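Local coordinates for PfhB2 (Pasteurella multocida, PDB 6U8T), which acts as a cysteine protease of the YopT family, forming the YopT domain of a Pasteurella toxin that probably cleaves proteins of the host cell, at the interface of chains A and B. Sequence-based numbering; all coordinates share one arbitrary frame. Chains: chain A/B, PfhB2.

Contact 1: the interface of chains A and B. Residues chain A 67-69; chain B 14-17.
A:Gly68 O accepts a hydrogen bond from B:Ala17 N across the interface, the one grip found on it here, at 3.2 Å, nearly straight (177° at the hydrogen) and lying in the carbonyl plane on a lone pair. The contact joins loop 67-69 of A, in this YopT-type protease, to strand 14-15 of B and the loop residues B:Tyr16 and B:Ala17. A:Gly68 has a positive phi (82°), and its carbonyl points at chain B. B:Phe14, with CG anti to the backbone N (chi1 -179°), pushes the far end of its ring against the backbone of that turn. Its CZ lies 3.5 Å from A:Gly68 C, and CE1 is 3.7 Å from A:Gly68 CA. At the edge of the same phenyl ring, in its plane, lies B:Tyr16 CE1; the tyrosine ring has B:Phe14 CE2 over its centre, 3.7 Å above its plane, so the two aromatics of chain B brace each other edge to face. On the other flank, A:His69 folds its imidazole back so that ND1 donates to A:Lys67 O at 3.3 Å, coming from above the carbonyl plane. This long, bent bond probably helps to steady the ring, whose CE1 meets the methyl B:Ala17 CB at 3.8 Å.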
# COMPACT_ATOMS: atom_id res chain seq x y z
N LYS A 67 0.47 25.14 21.58
CA LYS A 67 1.06 23.83 21.99
C LYS A 67 0.82 22.80 20.87
O LYS A 67 -0.35 22.59 20.48
CB LYS A 67 0.48 23.37 23.33
N GLY A 68 1.90 22.19 20.37
CA GLY A 68 1.86 21.07 19.41
C GLY A 68 1.65 21.52 17.97
O GLY A 68 1.15 20.71 17.18
N HIS A 69 2.04 22.75 17.63
CA HIS A 69 1.90 23.35 16.27
C HIS A 69 3.18 24.07 15.86
O HIS A 69 3.91 24.55 16.75
CB HIS A 69 0.70 24.30 16.22
CG HIS A 69 -0.61 23.59 16.24
ND1 HIS A 69 -1.28 23.33 17.41
CD2 HIS A 69 -1.40 23.13 15.23
CE1 HIS A 69 -2.42 22.72 17.14
NE2 HIS A 69 -2.51 22.58 15.81
N PHE B 14 9.07 17.49 21.03
CA PHE B 14 7.88 18.07 20.35
C PHE B 14 6.91 16.95 20.03
O PHE B 14 7.33 15.87 19.61
CB PHE B 14 8.25 18.85 19.09
CG PHE B 14 7.08 19.48 18.39
CD1 PHE B 14 6.50 20.64 18.89
CD2 PHE B 14 6.52 18.91 17.24
CE1 PHE B 14 5.42 21.24 18.26
CE2 PHE B 14 5.44 19.51 16.62
CZ PHE B 14 4.90 20.68 17.11
N LYS B 15 5.63 17.20 20.27
CA LYS B 15 4.54 16.24 20.00
C LYS B 15 3.45 16.97 19.22
O LYS B 15 3.01 18.03 19.67
CB LYS B 15 4.05 15.67 21.33
CG LYS B 15 4.21 14.17 21.47
CD LYS B 15 3.77 13.66 22.82
CE LYS B 15 2.40 14.18 23.23
NZ LYS B 15 1.58 13.14 23.89
N TYR B 16 3.11 16.49 18.02
CA TYR B 16 2.04 17.11 17.21
C TYR B 16 0.70 16.88 17.92
O TYR B 16 0.38 15.73 18.27
CB TYR B 16 1.96 16.55 15.79
CG TYR B 16 2.94 17.12 14.79
CD1 TYR B 16 4.20 16.58 14.65
CD2 TYR B 16 2.56 18.10 13.88
CE1 TYR B 16 5.09 17.05 13.71
CE2 TYR B 16 3.43 18.57 12.92
CZ TYR B 16 4.71 18.04 12.83
OH TYR B 16 5.60 18.48 11.88
N ALA B 17 -0.06 17.95 18.10
CA ALA B 17 -1.40 17.93 18.72
C ALA B 17 -2.29 16.98 17.92
O ALA B 17 -2.99 16.16 18.51
CB ALA B 17 -1.95 19.34 18.77

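Contact 2: the interface of chains A and B. Residues chain A 35, 38-39, 41-42, 45, 151-153; chain B 161-164, 175, 177-178.
With OG anti to its own carbonyl carbon (chi1 -75°), A:Ser38 points from helix 20-49 at B:His161, whose CG is anti to the backbone N (chi1 -173°). This is the active site of a papain-like YopT-family protease, built here from two chains: A:Ser38 is engineered in place of the nucleophilic cysteine, and B:His161 is the catalytic histidine. The tip of the serine side chain comes to the imidazole with OG 3.2 Å from B:His161 CE1, while B:Asn178 ND2 lies above a face of that ring, towards its rim. One turn on, A:Cys42 SG packs on B:Pro177 CG at 3.5 Å. A:Glu39 is bent at chi2 (77°), so that OE1 accepts from the hydroxyl B:Thr162 OG1 at 2.8 Å on its anti lone pair. Its other oxygen, OE2, forms a salt bridge with A:Lys151 NZ at 2.7 Å, met from above the carboxylate plane; this second-shell ammonium fixes the carboxylate and may keep it ionised. Below the helix, strand 147-155 of A runs antiparallel to strand 160-168 of B. A:Ile152 N donates to B:Val163 O at 2.8 Å, and B:Val163 N returns to A:Ile152 O at 2.9 Å. Further along, the five-membered ring of A:Trp45 stacks nearly parallel on the phenyl of B:Phe175, the side chains running past each other in opposite directions, while B:Phe175 CB sits over the six-membered ring, 3.5 Å from A:Trp45 CE2.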
# COMPACT_ATOMS: atom_id res chain seq x y z
N HIS A 35 2.49 12.74 2.26
CA HIS A 35 3.90 12.57 1.84
C HIS A 35 4.47 13.95 1.51
O HIS A 35 5.60 14.25 1.95
CB HIS A 35 4.01 11.56 0.69
CG HIS A 35 5.39 11.35 0.21
ND1 HIS A 35 5.71 11.25 -1.13
CD2 HIS A 35 6.56 11.30 0.89
CE1 HIS A 35 7.02 11.12 -1.25
NE2 HIS A 35 7.56 11.12 -0.03
N SER A 38 5.06 15.85 4.72
CA SER A 38 6.16 15.19 5.47
C SER A 38 7.51 15.58 4.87
O SER A 38 8.40 16.00 5.62
CB SER A 38 5.96 13.71 5.50
OG SER A 38 4.92 13.44 6.43
N GLU A 39 7.63 15.46 3.54
CA GLU A 39 8.87 15.79 2.79
C GLU A 39 9.18 17.27 3.01
O GLU A 39 10.31 17.57 3.45
CB GLU A 39 8.69 15.48 1.31
CG GLU A 39 9.91 15.88 0.47
CD GLU A 39 11.12 14.98 0.53
OE1 GLU A 39 11.07 13.99 1.31
OE2 GLU A 39 12.08 15.23 -0.24
N THR A 41 8.15 19.33 5.31
CA THR A 41 8.38 19.62 6.75
C THR A 41 9.78 19.17 7.14
O THR A 41 10.47 19.97 7.81
CB THR A 41 7.38 18.94 7.68
OG1 THR A 41 6.08 19.37 7.30
CG2 THR A 41 7.63 19.32 9.13
N CYS A 42 10.18 17.95 6.75
CA CYS A 42 11.55 17.41 7.01
C CYS A 42 12.61 18.33 6.37
O CYS A 42 13.61 18.60 7.03
CB CYS A 42 11.65 15.96 6.55
SG CYS A 42 10.82 14.81 7.68
N TRP A 45 12.80 21.39 8.64
CA TRP A 45 13.47 20.92 9.88
C TRP A 45 14.98 20.82 9.65
O TRP A 45 15.75 21.30 10.49
CB TRP A 45 12.89 19.59 10.32
CG TRP A 45 13.37 19.08 11.65
CD1 TRP A 45 12.82 19.36 12.87
CD2 TRP A 45 14.47 18.19 11.90
NE1 TRP A 45 13.50 18.69 13.86
CE2 TRP A 45 14.50 17.95 13.29
CE3 TRP A 45 15.43 17.57 11.10
CZ2 TRP A 45 15.44 17.12 13.89
CZ3 TRP A 45 16.38 16.76 11.69
CH2 TRP A 45 16.38 16.54 13.07
N LYS A 151 17.89 13.20 5.59
CA LYS A 151 16.51 13.11 5.07
C LYS A 151 16.27 11.66 4.65
O LYS A 151 17.02 11.18 3.76
CB LYS A 151 16.29 14.07 3.91
CG LYS A 151 14.83 14.40 3.68
CD LYS A 151 14.62 15.27 2.48
CE LYS A 151 15.12 14.60 1.20
NZ LYS A 151 14.77 15.39 0.01
N ILE A 152 15.31 11.01 5.29
CA ILE A 152 15.10 9.54 5.18
C ILE A 152 13.75 9.30 4.48
O ILE A 152 12.69 9.61 5.11
CB ILE A 152 15.16 8.92 6.59
CG1 ILE A 152 16.47 9.22 7.30
CG2 ILE A 152 14.89 7.42 6.53
CD1 ILE A 152 16.35 9.33 8.79
N SER A 153 13.79 8.79 3.24
CA SER A 153 12.62 8.32 2.47
C SER A 153 12.38 6.84 2.77
O SER A 153 13.34 6.07 2.66
CB SER A 153 12.80 8.55 1.00
OG SER A 153 12.80 9.95 0.75
N HIS B 161 6.80 7.89 2.89
CA HIS B 161 6.92 8.77 4.08
C HIS B 161 8.35 9.29 4.13
O HIS B 161 9.27 8.60 3.65
CB HIS B 161 6.51 8.01 5.34
CG HIS B 161 6.45 8.88 6.55
ND1 HIS B 161 5.80 10.09 6.54
CD2 HIS B 161 6.93 8.70 7.79
CE1 HIS B 161 5.88 10.64 7.73
NE2 HIS B 161 6.57 9.81 8.53
N THR B 162 8.51 10.49 4.69
CA THR B 162 9.81 11.13 4.95
C THR B 162 9.93 11.40 6.45
O THR B 162 9.00 11.99 7.02
CB THR B 162 9.98 12.43 4.16
OG1 THR B 162 9.62 12.14 2.80
CG2 THR B 162 11.37 13.00 4.24
N VAL B 163 11.05 10.99 7.02
CA VAL B 163 11.49 11.37 8.39
C VAL B 163 12.89 11.97 8.25
O VAL B 163 13.44 11.98 7.12
CB VAL B 163 11.43 10.16 9.34
CG1 VAL B 163 10.01 9.66 9.50
CG2 VAL B 163 12.34 9.03 8.91
N SER B 164 13.44 12.49 9.34
CA SER B 164 14.79 13.10 9.33
C SER B 164 15.49 12.85 10.66
O SER B 164 14.87 12.43 11.62
CB SER B 164 14.70 14.55 8.98
OG SER B 164 13.80 15.22 9.82
N PHE B 175 13.20 12.99 13.86
CA PHE B 175 11.99 13.82 13.61
C PHE B 175 11.10 13.10 12.61
O PHE B 175 11.55 12.77 11.50
CB PHE B 175 12.36 15.23 13.15
CG PHE B 175 11.16 16.05 12.75
CD1 PHE B 175 10.32 16.60 13.71
CD2 PHE B 175 10.84 16.24 11.41
CE1 PHE B 175 9.20 17.32 13.34
CE2 PHE B 175 9.72 16.98 11.05
CZ PHE B 175 8.91 17.52 12.01
N PRO B 177 7.36 13.90 11.03
CA PRO B 177 6.28 14.89 10.93
C PRO B 177 4.89 14.32 11.27
O PRO B 177 3.98 15.12 11.39
CB PRO B 177 6.28 15.35 9.47
CG PRO B 177 7.48 14.73 8.81
CD PRO B 177 8.12 13.77 9.79
N ASN B 178 4.78 12.99 11.37
CA ASN B 178 3.54 12.25 11.74
C ASN B 178 3.40 12.17 13.27
O ASN B 178 2.30 11.77 13.71
CB ASN B 178 3.53 10.82 11.20
CG ASN B 178 2.98 10.71 9.79
OD1 ASN B 178 2.65 11.73 9.17
ND2 ASN B 178 2.91 9.48 9.28

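Contact 3: the interface of chains A and B. Residues chain A 41, 45, 49, 62, 70; chain B 14, 16, 173, 175, 181.
The far end of helix 20-49 of chain A and the loop residues A:Tyr62 and A:Leu70 lie here against the sheet of the partner's papain-like protease fold, on strands 171-176 and 180-184. The carboxylate oxygen B:Glu181 OE1 is held by two donors. A:Trp45 NE1 gives it a hydrogen bond of 2.9 Å, almost straight (175° at the hydrogen) and in the indole plane; the phenol A:Tyr62 OH gives another of 2.6 Å. Both donors meet the oxygen from above the carboxylate plane. B:Glu181 reaches them with CG anti to the backbone N (chi1 -171°) and an extended chain, and its other oxygen, OE2, points at A:Lys49 NZ in a longer salt bridge of 3.7 Å. These donors and the ammonium would probably stabilise a charged carboxylate. A:Lys49, one turn on from A:Trp45, lays CG over the centre of the indole on the face opposite B:Phe175, and the bends beyond CG bring NZ round to the glutamate. At the indole edge, B:Val173 CG1 touches A:Trp45 CZ2 at 3.6 Å. A:Tyr62 and B:Phe14 reach toward each other and overlap face to face, planes 6° apart and centroids 4.0 Å apart. Beside them, the hydroxyl B:Tyr16 OH ends 3.5 Å from the methyl A:Thr41 CG2.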
# COMPACT_ATOMS: atom_id res chain seq x y z
N THR A 41 8.15 19.33 5.31
CA THR A 41 8.38 19.62 6.75
C THR A 41 9.78 19.17 7.14
O THR A 41 10.47 19.97 7.81
CB THR A 41 7.38 18.94 7.68
OG1 THR A 41 6.08 19.37 7.30
CG2 THR A 41 7.63 19.32 9.13
N TRP A 45 12.80 21.39 8.64
CA TRP A 45 13.47 20.92 9.88
C TRP A 45 14.98 20.82 9.65
O TRP A 45 15.75 21.30 10.49
CB TRP A 45 12.89 19.59 10.32
CG TRP A 45 13.37 19.08 11.65
CD1 TRP A 45 12.82 19.36 12.87
CD2 TRP A 45 14.47 18.19 11.90
NE1 TRP A 45 13.50 18.69 13.86
CE2 TRP A 45 14.50 17.95 13.29
CE3 TRP A 45 15.43 17.57 11.10
CZ2 TRP A 45 15.44 17.12 13.89
CZ3 TRP A 45 16.38 16.76 11.69
CH2 TRP A 45 16.38 16.54 13.07
N LYS A 49 17.89 23.13 11.54
CA LYS A 49 18.91 22.54 12.44
C LYS A 49 20.33 22.89 11.96
O LYS A 49 21.20 23.05 12.82
CB LYS A 49 18.76 21.02 12.53
CG LYS A 49 17.50 20.55 13.23
CD LYS A 49 17.29 21.03 14.66
CE LYS A 49 17.79 20.05 15.71
NZ LYS A 49 16.83 19.86 16.82
N TYR A 62 8.81 25.64 16.16
CA TYR A 62 7.65 25.30 16.97
C TYR A 62 7.08 26.57 17.62
O TYR A 62 7.88 27.38 18.13
CB TYR A 62 8.03 24.24 18.01
CG TYR A 62 8.75 23.04 17.43
CD1 TYR A 62 8.26 22.39 16.30
CD2 TYR A 62 9.91 22.54 18.01
CE1 TYR A 62 8.90 21.29 15.76
CE2 TYR A 62 10.56 21.44 17.48
CZ TYR A 62 10.06 20.82 16.35
OH TYR A 62 10.69 19.74 15.82
N LEU A 70 3.40 24.17 14.55
CA LEU A 70 4.53 24.91 13.92
C LEU A 70 4.15 26.39 13.88
O LEU A 70 2.95 26.70 13.98
CB LEU A 70 4.80 24.33 12.52
CG LEU A 70 5.07 22.81 12.46
CD1 LEU A 70 5.41 22.33 11.07
CD2 LEU A 70 6.17 22.39 13.43
N PHE B 14 9.07 17.49 21.03
CA PHE B 14 7.88 18.07 20.35
C PHE B 14 6.91 16.95 20.03
O PHE B 14 7.33 15.87 19.61
CB PHE B 14 8.25 18.85 19.09
CG PHE B 14 7.08 19.48 18.39
CD1 PHE B 14 6.50 20.64 18.89
CD2 PHE B 14 6.52 18.91 17.24
CE1 PHE B 14 5.42 21.24 18.26
CE2 PHE B 14 5.44 19.51 16.62
CZ PHE B 14 4.90 20.68 17.11
N TYR B 16 3.11 16.49 18.02
CA TYR B 16 2.04 17.11 17.21
C TYR B 16 0.70 16.88 17.92
O TYR B 16 0.38 15.73 18.27
CB TYR B 16 1.96 16.55 15.79
CG TYR B 16 2.94 17.12 14.79
CD1 TYR B 16 4.20 16.58 14.65
CD2 TYR B 16 2.56 18.10 13.88
CE1 TYR B 16 5.09 17.05 13.71
CE2 TYR B 16 3.43 18.57 12.92
CZ TYR B 16 4.71 18.04 12.83
OH TYR B 16 5.60 18.48 11.88
N VAL B 173 19.00 13.02 17.24
CA VAL B 173 17.67 13.69 17.19
C VAL B 173 16.92 13.09 16.00
O VAL B 173 17.44 13.14 14.90
CB VAL B 173 17.81 15.22 17.08
CG1 VAL B 173 16.46 15.89 17.14
CG2 VAL B 173 18.70 15.77 18.18
N PHE B 175 13.20 12.99 13.86
CA PHE B 175 11.99 13.82 13.61
C PHE B 175 11.10 13.10 12.61
O PHE B 175 11.55 12.77 11.50
CB PHE B 175 12.36 15.23 13.15
CG PHE B 175 11.16 16.05 12.75
CD1 PHE B 175 10.32 16.60 13.71
CD2 PHE B 175 10.84 16.24 11.41
CE1 PHE B 175 9.20 17.32 13.34
CE2 PHE B 175 9.72 16.98 11.05
CZ PHE B 175 8.91 17.52 12.01
N GLU B 181 9.31 15.24 17.47
CA GLU B 181 10.78 15.22 17.62
C GLU B 181 11.13 14.49 18.91
O GLU B 181 10.54 14.74 19.96
CB GLU B 181 11.28 16.65 17.58
CG GLU B 181 12.79 16.74 17.52
CD GLU B 181 13.31 18.16 17.63
OE1 GLU B 181 13.03 18.94 16.73
OE2 GLU B 181 13.94 18.47 18.65

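Centre to centre of their C-alpha atoms, contact 1 lies about 9 Å from contact 3 and contact 3 about 10 Å from contact 2, with contacts 1 and 2 about 16 Å apart. Contact 3 bridges the others: it shares B:Phe14 and B:Tyr16 with contact 1, and A:Thr41, A:Trp45 and B:Phe175 with contact 2. Helix 20-49 of A is thus seated on B from the catalytic pair outward, and the two-fold repeats this with chains exchanged. The arrangement looks like a domain swap, each active site drawing on both chains; the structure alone does not show whether this dimer forms in nature.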